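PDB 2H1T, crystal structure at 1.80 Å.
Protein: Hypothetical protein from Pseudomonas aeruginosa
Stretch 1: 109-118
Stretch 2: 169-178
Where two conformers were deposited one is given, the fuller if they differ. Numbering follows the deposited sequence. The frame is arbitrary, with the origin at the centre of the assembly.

Stretch 1, residues 109-118: PFTNTFPIRR
Stretch 2, residues 169-178: VLLVDEQGLV

The most unusual feature of this contact is a water that bridges three polar groups where the two stretches meet. Water 1 donates to Pro-109 O and to Thr-113 OG1, each 2.7 Å away, and accepts from Val-178 N at 2.9 Å, so it satisfies polar atoms that the neighbouring apolar side chains cannot.

Thr-113 completes the network. Its chi1 is m (-64°), and its hydroxyl OG1, having accepted from the water, donates to Gly-176 O at 2.7 Å. A hydroxyl suits this place because it can accept and donate at once.

Residues 110-112 have helical phi/psi. Residues 113-118 are helical, with Arg-117 N donating to Thr-113 O at 2.8 Å. Pro-109 (phi/psi -85/-2) lies across from Val-178, with Pro-109 CA 6.4 Å from Val-178 CA, and Thr-113 CA lies 5.3 Å from Gly-176 CA.

In the second stretch, strand 169-172 leads into a type I turn from Asp-173 to Gly-176, closed by Gly-176 N to Asp-173 O at 2.8 Å, while Asp-173 N donates to Leu-177 O at 2.9 Å. Glu-174 (-65/-17) and Gln-175 (-95/0) hold the turn's middle positions. Asp-173, chi1 p (66°), folds its carboxylate back over the turn, where OD1 accepts from Gln-175 N and from Leu-177 N, both at 2.9 Å.

Gly-176 sits at 88/10, where a CB would be jammed against the preceding carbonyl O. That CB would also point toward the helix, only 3.4 Å from Ile-116 CG2 and from Arg-117 CD. Glycine thus answers both the turn and the close packing.

Arg-117, with chi1 to chi3 all m and chi4 at -90°, leaves the backbone sideways, but its end comes nearer the turn. NH1 donates to Gln-175 O at 2.7 Å with an angle of 154°, and the oxygen lies near the guanidinium plane, as a directed N-H bond requires.

Apolar contacts lie beside these polar links. Ile-116 (m, t) points toward the second stretch and sets CD1 4.0 Å from CG1 of Val-172 (m), two branched side chains filling buried space. Phe-110 (t, chi2 51°) starts away, but its ring returns, with CD1 3.8 Å from CD1 of Leu-177 (m, m) at the ring edge. Pro-109 CB meets CG1 of Val-178 (chi1 t) at 4.0 Å, and Asn-112 CB lies 4.0 Å from Val-178 CG2. Leu-170 (m, t) also points toward the first stretch, adding apolar bulk beside Asn-112.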

ATOM      1  N   PRO A 109     -13.256   7.808   6.522  1.00 14.08           N
ATOM      2  CA  PRO A 109     -14.585   8.239   6.979  1.00 13.80           C
ATOM      3  C   PRO A 109     -14.855   7.856   8.440  1.00 14.81           C
ATOM      4  O   PRO A 109     -15.918   8.205   9.023  1.00 17.22           O
ATOM      5  CB  PRO A 109     -15.509   7.496   6.019  1.00 14.00           C
ATOM      6  CG  PRO A 109     -14.818   6.250   5.779  1.00 13.22           C
ATOM      7  CD  PRO A 109     -13.330   6.553   5.754  1.00 14.65           C
ATOM      8  N   PHE A 110     -13.895   7.180   9.062  1.00 13.59           N
ATOM      9  CA  PHE A 110     -14.030   6.890  10.511  1.00 15.64           C
ATOM     10  C   PHE A 110     -14.270   8.145  11.320  1.00 15.83           C
ATOM     11  O   PHE A 110     -15.175   8.181  12.178  1.00 14.44           O
ATOM     12  CB  PHE A 110     -12.830   6.164  11.097  1.00 14.35           C
ATOM     13  CG  PHE A 110     -12.928   5.947  12.593  1.00 13.78           C
ATOM     14  CD1 PHE A 110     -14.077   5.366  13.170  1.00 13.76           C
ATOM     15  CD2 PHE A 110     -11.903   6.283  13.409  1.00 15.69           C
ATOM     16  CE1 PHE A 110     -14.186   5.164  14.535  1.00 13.76           C
ATOM     17  CE2 PHE A 110     -12.015   6.083  14.785  1.00 16.73           C
ATOM     18  CZ  PHE A 110     -13.150   5.529  15.342  1.00 17.89           C
ATOM     19  N   THR A 111     -13.478   9.180  11.047  1.00 15.34           N
ATOM     20  CA  THR A 111     -13.447  10.317  11.953  1.00 14.88           C
ATOM     21  C   THR A 111     -14.723  11.161  11.989  1.00 15.59           C
ATOM     22  O   THR A 111     -14.944  11.900  12.930  1.00 17.03           O
ATOM     23  CB  THR A 111     -12.196  11.198  11.718  1.00 16.03           C
ATOM     24  OG1 THR A 111     -12.124  11.641  10.346  1.00 16.22           O
ATOM     25  CG2 THR A 111     -10.943  10.405  12.087  1.00 14.78           C
ATOM     26  N   ASN A 112     -15.606  10.978  11.008  1.00 15.58           N
ATOM     27  CA  ASN A 112     -16.919  11.626  11.024  1.00 15.47           C
ATOM     28  C   ASN A 112     -17.769  11.164  12.226  1.00 15.27           C
ATOM     29  O   ASN A 112     -18.700  11.839  12.641  1.00 12.39           O
ATOM     30  CB  ASN A 112     -17.655  11.323   9.731  1.00 13.11           C
ATOM     31  CG  ASN A 112     -16.997  11.948   8.506  1.00 15.26           C
ATOM     32  OD1 ASN A 112     -16.226  11.294   7.797  1.00 13.55           O
ATOM     33  ND2 ASN A 112     -17.227  13.213   8.312  1.00 14.88           N
ATOM     34  N   THR A 113     -17.422  10.009  12.781  1.00 14.49           N
ATOM     35  CA  THR A 113     -18.128   9.472  13.939  1.00 14.37           C
ATOM     36  C   THR A 113     -17.959  10.330  15.182  1.00 14.73           C
ATOM     37  O   THR A 113     -18.894  10.468  15.965  1.00 13.99           O
ATOM     38  CB  THR A 113     -17.668   8.036  14.188  1.00 15.49           C
ATOM     39  OG1 THR A 113     -18.055   7.257  13.064  1.00 15.58           O
ATOM     40  CG2 THR A 113     -18.312   7.428  15.434  1.00 15.62           C
ATOM     41  N   PHE A 114     -16.842  11.031  15.295  1.00 13.96           N
ATOM     42  CA  PHE A 114     -16.569  11.803  16.519  1.00 14.41           C
ATOM     43  C   PHE A 114     -17.573  12.905  16.754  1.00 14.26           C
ATOM     44  O   PHE A 114     -18.201  12.900  17.821  1.00 13.65           O
ATOM     45  CB  PHE A 114     -15.113  12.275  16.571  1.00 16.14           C
ATOM     46  CG  PHE A 114     -14.152  11.128  16.781  1.00 19.49           C
ATOM     47  CD1 PHE A 114     -14.052  10.513  18.036  1.00 19.59           C
ATOM     48  CD2 PHE A 114     -13.430  10.594  15.731  1.00 20.10           C
ATOM     49  CE1 PHE A 114     -13.196   9.436  18.255  1.00 17.06           C
ATOM     50  CE2 PHE A 114     -12.586   9.485  15.941  1.00 21.39           C
ATOM     51  CZ  PHE A 114     -12.485   8.900  17.187  1.00 18.85           C
ATOM     52  N   PRO A 115     -17.731  13.854  15.789  1.00 12.85           N
ATOM     53  CA  PRO A 115     -18.732  14.892  16.053  1.00 13.89           C
ATOM     54  C   PRO A 115     -20.135  14.329  16.238  1.00 15.97           C
ATOM     55  O   PRO A 115     -20.876  14.808  17.093  1.00 16.75           O
ATOM     56  CB  PRO A 115     -18.634  15.815  14.839  1.00 16.05           C
ATOM     57  CG  PRO A 115     -17.250  15.581  14.293  1.00 15.38           C
ATOM     58  CD  PRO A 115     -16.989  14.113  14.552  1.00 12.77           C
ATOM     59  N   ILE A 116     -20.468  13.277  15.479  1.00 15.39           N
ATOM     60  CA  ILE A 116     -21.772  12.649  15.600  1.00 16.22           C
ATOM     61  C   ILE A 116     -22.015  12.141  17.013  1.00 18.39           C
ATOM     62  O   ILE A 116     -23.048  12.410  17.589  1.00 17.91           O
ATOM     63  CB  ILE A 116     -21.958  11.543  14.557  1.00 17.96           C
ATOM     64  CG1 ILE A 116     -22.076  12.192  13.174  1.00 19.06           C
ATOM     65  CG2 ILE A 116     -23.258  10.741  14.785  1.00 16.86           C
ATOM     66  CD1 ILE A 116     -21.778  11.227  12.036  1.00 16.18           C
ATOM     67  N   ARG A 117     -21.048  11.421  17.564  1.00 15.50           N
ATOM     68  CA  ARG A 117     -21.229  10.793  18.864  1.00 15.43           C
ATOM     69  C   ARG A 117     -21.057  11.810  19.957  1.00 15.35           C
ATOM     70  O   ARG A 117     -21.712  11.710  20.994  1.00 17.45           O
ATOM     71  CB  ARG A 117     -20.255   9.634  19.058  1.00 15.88           C
ATOM     72  CG  ARG A 117     -20.521   8.435  18.192  1.00 20.65           C
ATOM     73  CD  ARG A 117     -21.836   7.759  18.590  1.00 25.02           C
ATOM     74  NE  ARG A 117     -21.718   7.047  19.869  1.00 25.34           N
ATOM     75  CZ  ARG A 117     -21.344   5.769  20.000  1.00 28.67           C
ATOM     76  NH1 ARG A 117     -21.072   5.022  18.948  1.00 26.89           N
ATOM     77  NH2 ARG A 117     -21.244   5.219  21.199  1.00 30.96           N
ATOM     78  N   ARG A 118     -20.150  12.758  19.757  1.00 16.13           N
ATOM     79  CA  ARG A 118     -19.885  13.760  20.789  1.00 16.14           C
ATOM     80  C   ARG A 118     -21.049  14.761  20.958  1.00 17.47           C
ATOM     81  O   ARG A 118     -21.434  15.082  22.097  1.00 15.88           O
ATOM     82  CB  ARG A 118     -18.560  14.510  20.513  1.00 17.70           C
ATOM     83  CG  ARG A 118     -18.214  15.528  21.568  1.00 16.75           C
ATOM     84  CD  ARG A 118     -16.858  16.150  21.363  1.00 16.88           C
ATOM     85  NE  ARG A 118     -16.863  16.830  20.069  1.00 16.98           N
ATOM     86  CZ  ARG A 118     -17.410  18.022  19.828  1.00 20.83           C
ATOM     87  NH1 ARG A 118     -18.050  18.707  20.788  1.00 18.64           N
ATOM     88  NH2 ARG A 118     -17.387  18.510  18.592  1.00 22.79           N
ATOM     89  N   VAL A 169     -23.830  14.435   2.236  1.00 13.64           N
ATOM     90  CA  VAL A 169     -24.750  13.735   3.154  0.50 13.72           C
ATOM     91  C   VAL A 169     -24.215  12.347   3.477  1.00 13.99           C
ATOM     92  O   VAL A 169     -24.005  11.545   2.591  1.00 15.63           O
ATOM     93  CB  VAL A 169     -26.157  13.511   2.584  0.50 14.72           C
ATOM     94  CG1 VAL A 169     -26.958  12.530   3.498  0.50 15.62           C
ATOM     95  CG2 VAL A 169     -26.895  14.824   2.411  0.50 18.02           C
ATOM     96  N   LEU A 170     -23.971  12.083   4.762  1.00 12.02           N
ATOM     97  CA  LEU A 170     -23.394  10.824   5.231  1.00 14.07           C
ATOM     98  C   LEU A 170     -24.494   9.915   5.732  1.00 15.18           C
ATOM     99  O   LEU A 170     -25.414  10.361   6.458  1.00 16.58           O
ATOM    100  CB  LEU A 170     -22.357  11.042   6.338  1.00 11.87           C
ATOM    101  CG  LEU A 170     -21.335  12.177   6.119  1.00 19.53           C
ATOM    102  CD1 LEU A 170     -20.215  12.088   7.212  1.00 20.97           C
ATOM    103  CD2 LEU A 170     -20.767  12.223   4.757  1.00 20.48           C
ATOM    104  N   LEU A 171     -24.453   8.659   5.280  1.00 14.06           N
ATOM    105  CA  LEU A 171     -25.339   7.638   5.806  1.00 13.14           C
ATOM    106  C   LEU A 171     -24.524   6.866   6.872  1.00 13.89           C
ATOM    107  O   LEU A 171     -23.438   6.345   6.576  1.00 13.40           O
ATOM    108  CB  LEU A 171     -25.786   6.682   4.701  1.00 14.70           C
ATOM    109  CG  LEU A 171     -26.708   5.562   5.138  1.00 15.05           C
ATOM    110  CD1 LEU A 171     -28.134   6.040   5.451  1.00 17.28           C
ATOM    111  CD2 LEU A 171     -26.761   4.455   4.079  1.00 15.18           C
ATOM    112  N   VAL A 172     -25.047   6.837   8.091  1.00 15.12           N
ATOM    113  CA  VAL A 172     -24.397   6.243   9.236  1.00 13.94           C
ATOM    114  C   VAL A 172     -25.297   5.183   9.885  1.00 15.42           C
ATOM    115  O   VAL A 172     -26.519   5.167   9.695  1.00 16.05           O
ATOM    116  CB  VAL A 172     -23.947   7.306  10.272  1.00 14.86           C
ATOM    117  CG1 VAL A 172     -23.099   8.353   9.564  1.00 14.14           C
ATOM    118  CG2 VAL A 172     -25.148   8.022  10.961  1.00 13.83           C
ATOM    119  N   ASP A 173     -24.665   4.293  10.635  1.00 14.84           N
ATOM    120  CA  ASP A 173     -25.403   3.263  11.358  1.00 15.68           C
ATOM    121  C   ASP A 173     -25.732   3.759  12.731  1.00 16.03           C
ATOM    122  O   ASP A 173     -25.433   4.899  13.089  1.00 17.39           O
ATOM    123  CB  ASP A 173     -24.621   1.930  11.381  1.00 16.98           C
ATOM    124  CG  ASP A 173     -23.339   1.986  12.177  1.00 18.06           C
ATOM    125  OD1 ASP A 173     -23.148   2.899  13.022  1.00 17.00           O
ATOM    126  OD2 ASP A 173     -22.499   1.083  11.940  1.00 18.30           O
ATOM    127  N   GLU A 174     -26.365   2.903  13.522  1.00 16.65           N
ATOM    128  CA  GLU A 174     -26.815   3.306  14.832  1.00 18.79           C
ATOM    129  C   GLU A 174     -25.733   3.653  15.816  1.00 18.40           C
ATOM    130  O   GLU A 174     -26.027   4.297  16.815  1.00 20.23           O
ATOM    131  CB  GLU A 174     -27.682   2.230  15.438  1.00 21.00           C
ATOM    132  CG  GLU A 174     -28.862   1.862  14.573  1.00 29.39           C
ATOM    133  CD  GLU A 174     -28.617   0.568  13.819  1.00 36.92           C
ATOM    134  OE1 GLU A 174     -27.664   0.560  12.989  1.00 33.83           O
ATOM    135  OE2 GLU A 174     -29.377  -0.427  14.093  1.00 40.47           O
ATOM    136  N   GLN A 175     -24.492   3.252  15.556  1.00 18.18           N
ATOM    137  CA  GLN A 175     -23.372   3.676  16.381  1.00 17.34           C
ATOM    138  C   GLN A 175     -22.660   4.915  15.807  1.00 17.53           C
ATOM    139  O   GLN A 175     -21.666   5.401  16.354  1.00 18.76           O
ATOM    140  CB  GLN A 175     -22.397   2.503  16.578  1.00 17.62           C
ATOM    141  CG  GLN A 175     -22.950   1.344  17.444  1.00 17.32           C
ATOM    142  CD  GLN A 175     -24.000   0.505  16.720  1.00 21.08           C
ATOM    143  OE1 GLN A 175     -23.820   0.177  15.536  1.00 23.91           O
ATOM    144  NE2 GLN A 175     -25.135   0.173  17.421  1.00 17.38           N
ATOM    145  N   GLY A 176     -23.144   5.411  14.673  1.00 18.40           N
ATOM    146  CA  GLY A 176     -22.588   6.627  14.100  1.00 17.97           C
ATOM    147  C   GLY A 176     -21.425   6.344  13.185  1.00 17.29           C
ATOM    148  O   GLY A 176     -20.743   7.256  12.756  1.00 16.28           O
ATOM    149  N   LEU A 177     -21.206   5.066  12.865  1.00 17.91           N
ATOM    150  CA  LEU A 177     -20.207   4.695  11.888  1.00 16.21           C
ATOM    151  C   LEU A 177     -20.754   4.871  10.470  1.00 15.15           C
ATOM    152  O   LEU A 177     -21.843   4.428  10.148  1.00 14.61           O
ATOM    153  CB  LEU A 177     -19.676   3.269  12.103  1.00 17.91           C
ATOM    154  CG  LEU A 177     -18.806   2.914  13.302  1.00 19.33           C
ATOM    155  CD1 LEU A 177     -17.437   3.655  13.244  1.00 22.06           C
ATOM    156  CD2 LEU A 177     -19.485   3.097  14.633  1.00 23.57           C
ATOM    157  N   VAL A 178     -19.940   5.484   9.627  1.00 16.26           N
ATOM    158  CA  VAL A 178     -20.279   5.730   8.255  1.00 17.09           C
ATOM    159  C   VAL A 178     -20.487   4.409   7.481  1.00 15.53           C
ATOM    160  O   VAL A 178     -19.613   3.499   7.478  1.00 16.70           O
ATOM    161  CB  VAL A 178     -19.210   6.628   7.548  1.00 15.55           C
ATOM    162  CG1 VAL A 178     -19.459   6.702   6.070  1.00 15.64           C
ATOM    163  CG2 VAL A 178     -19.165   8.019   8.137  1.00 16.25           C
TER
HETATM  164  O   HOH W   1     -17.380   6.452  10.526  1.00 10.43           O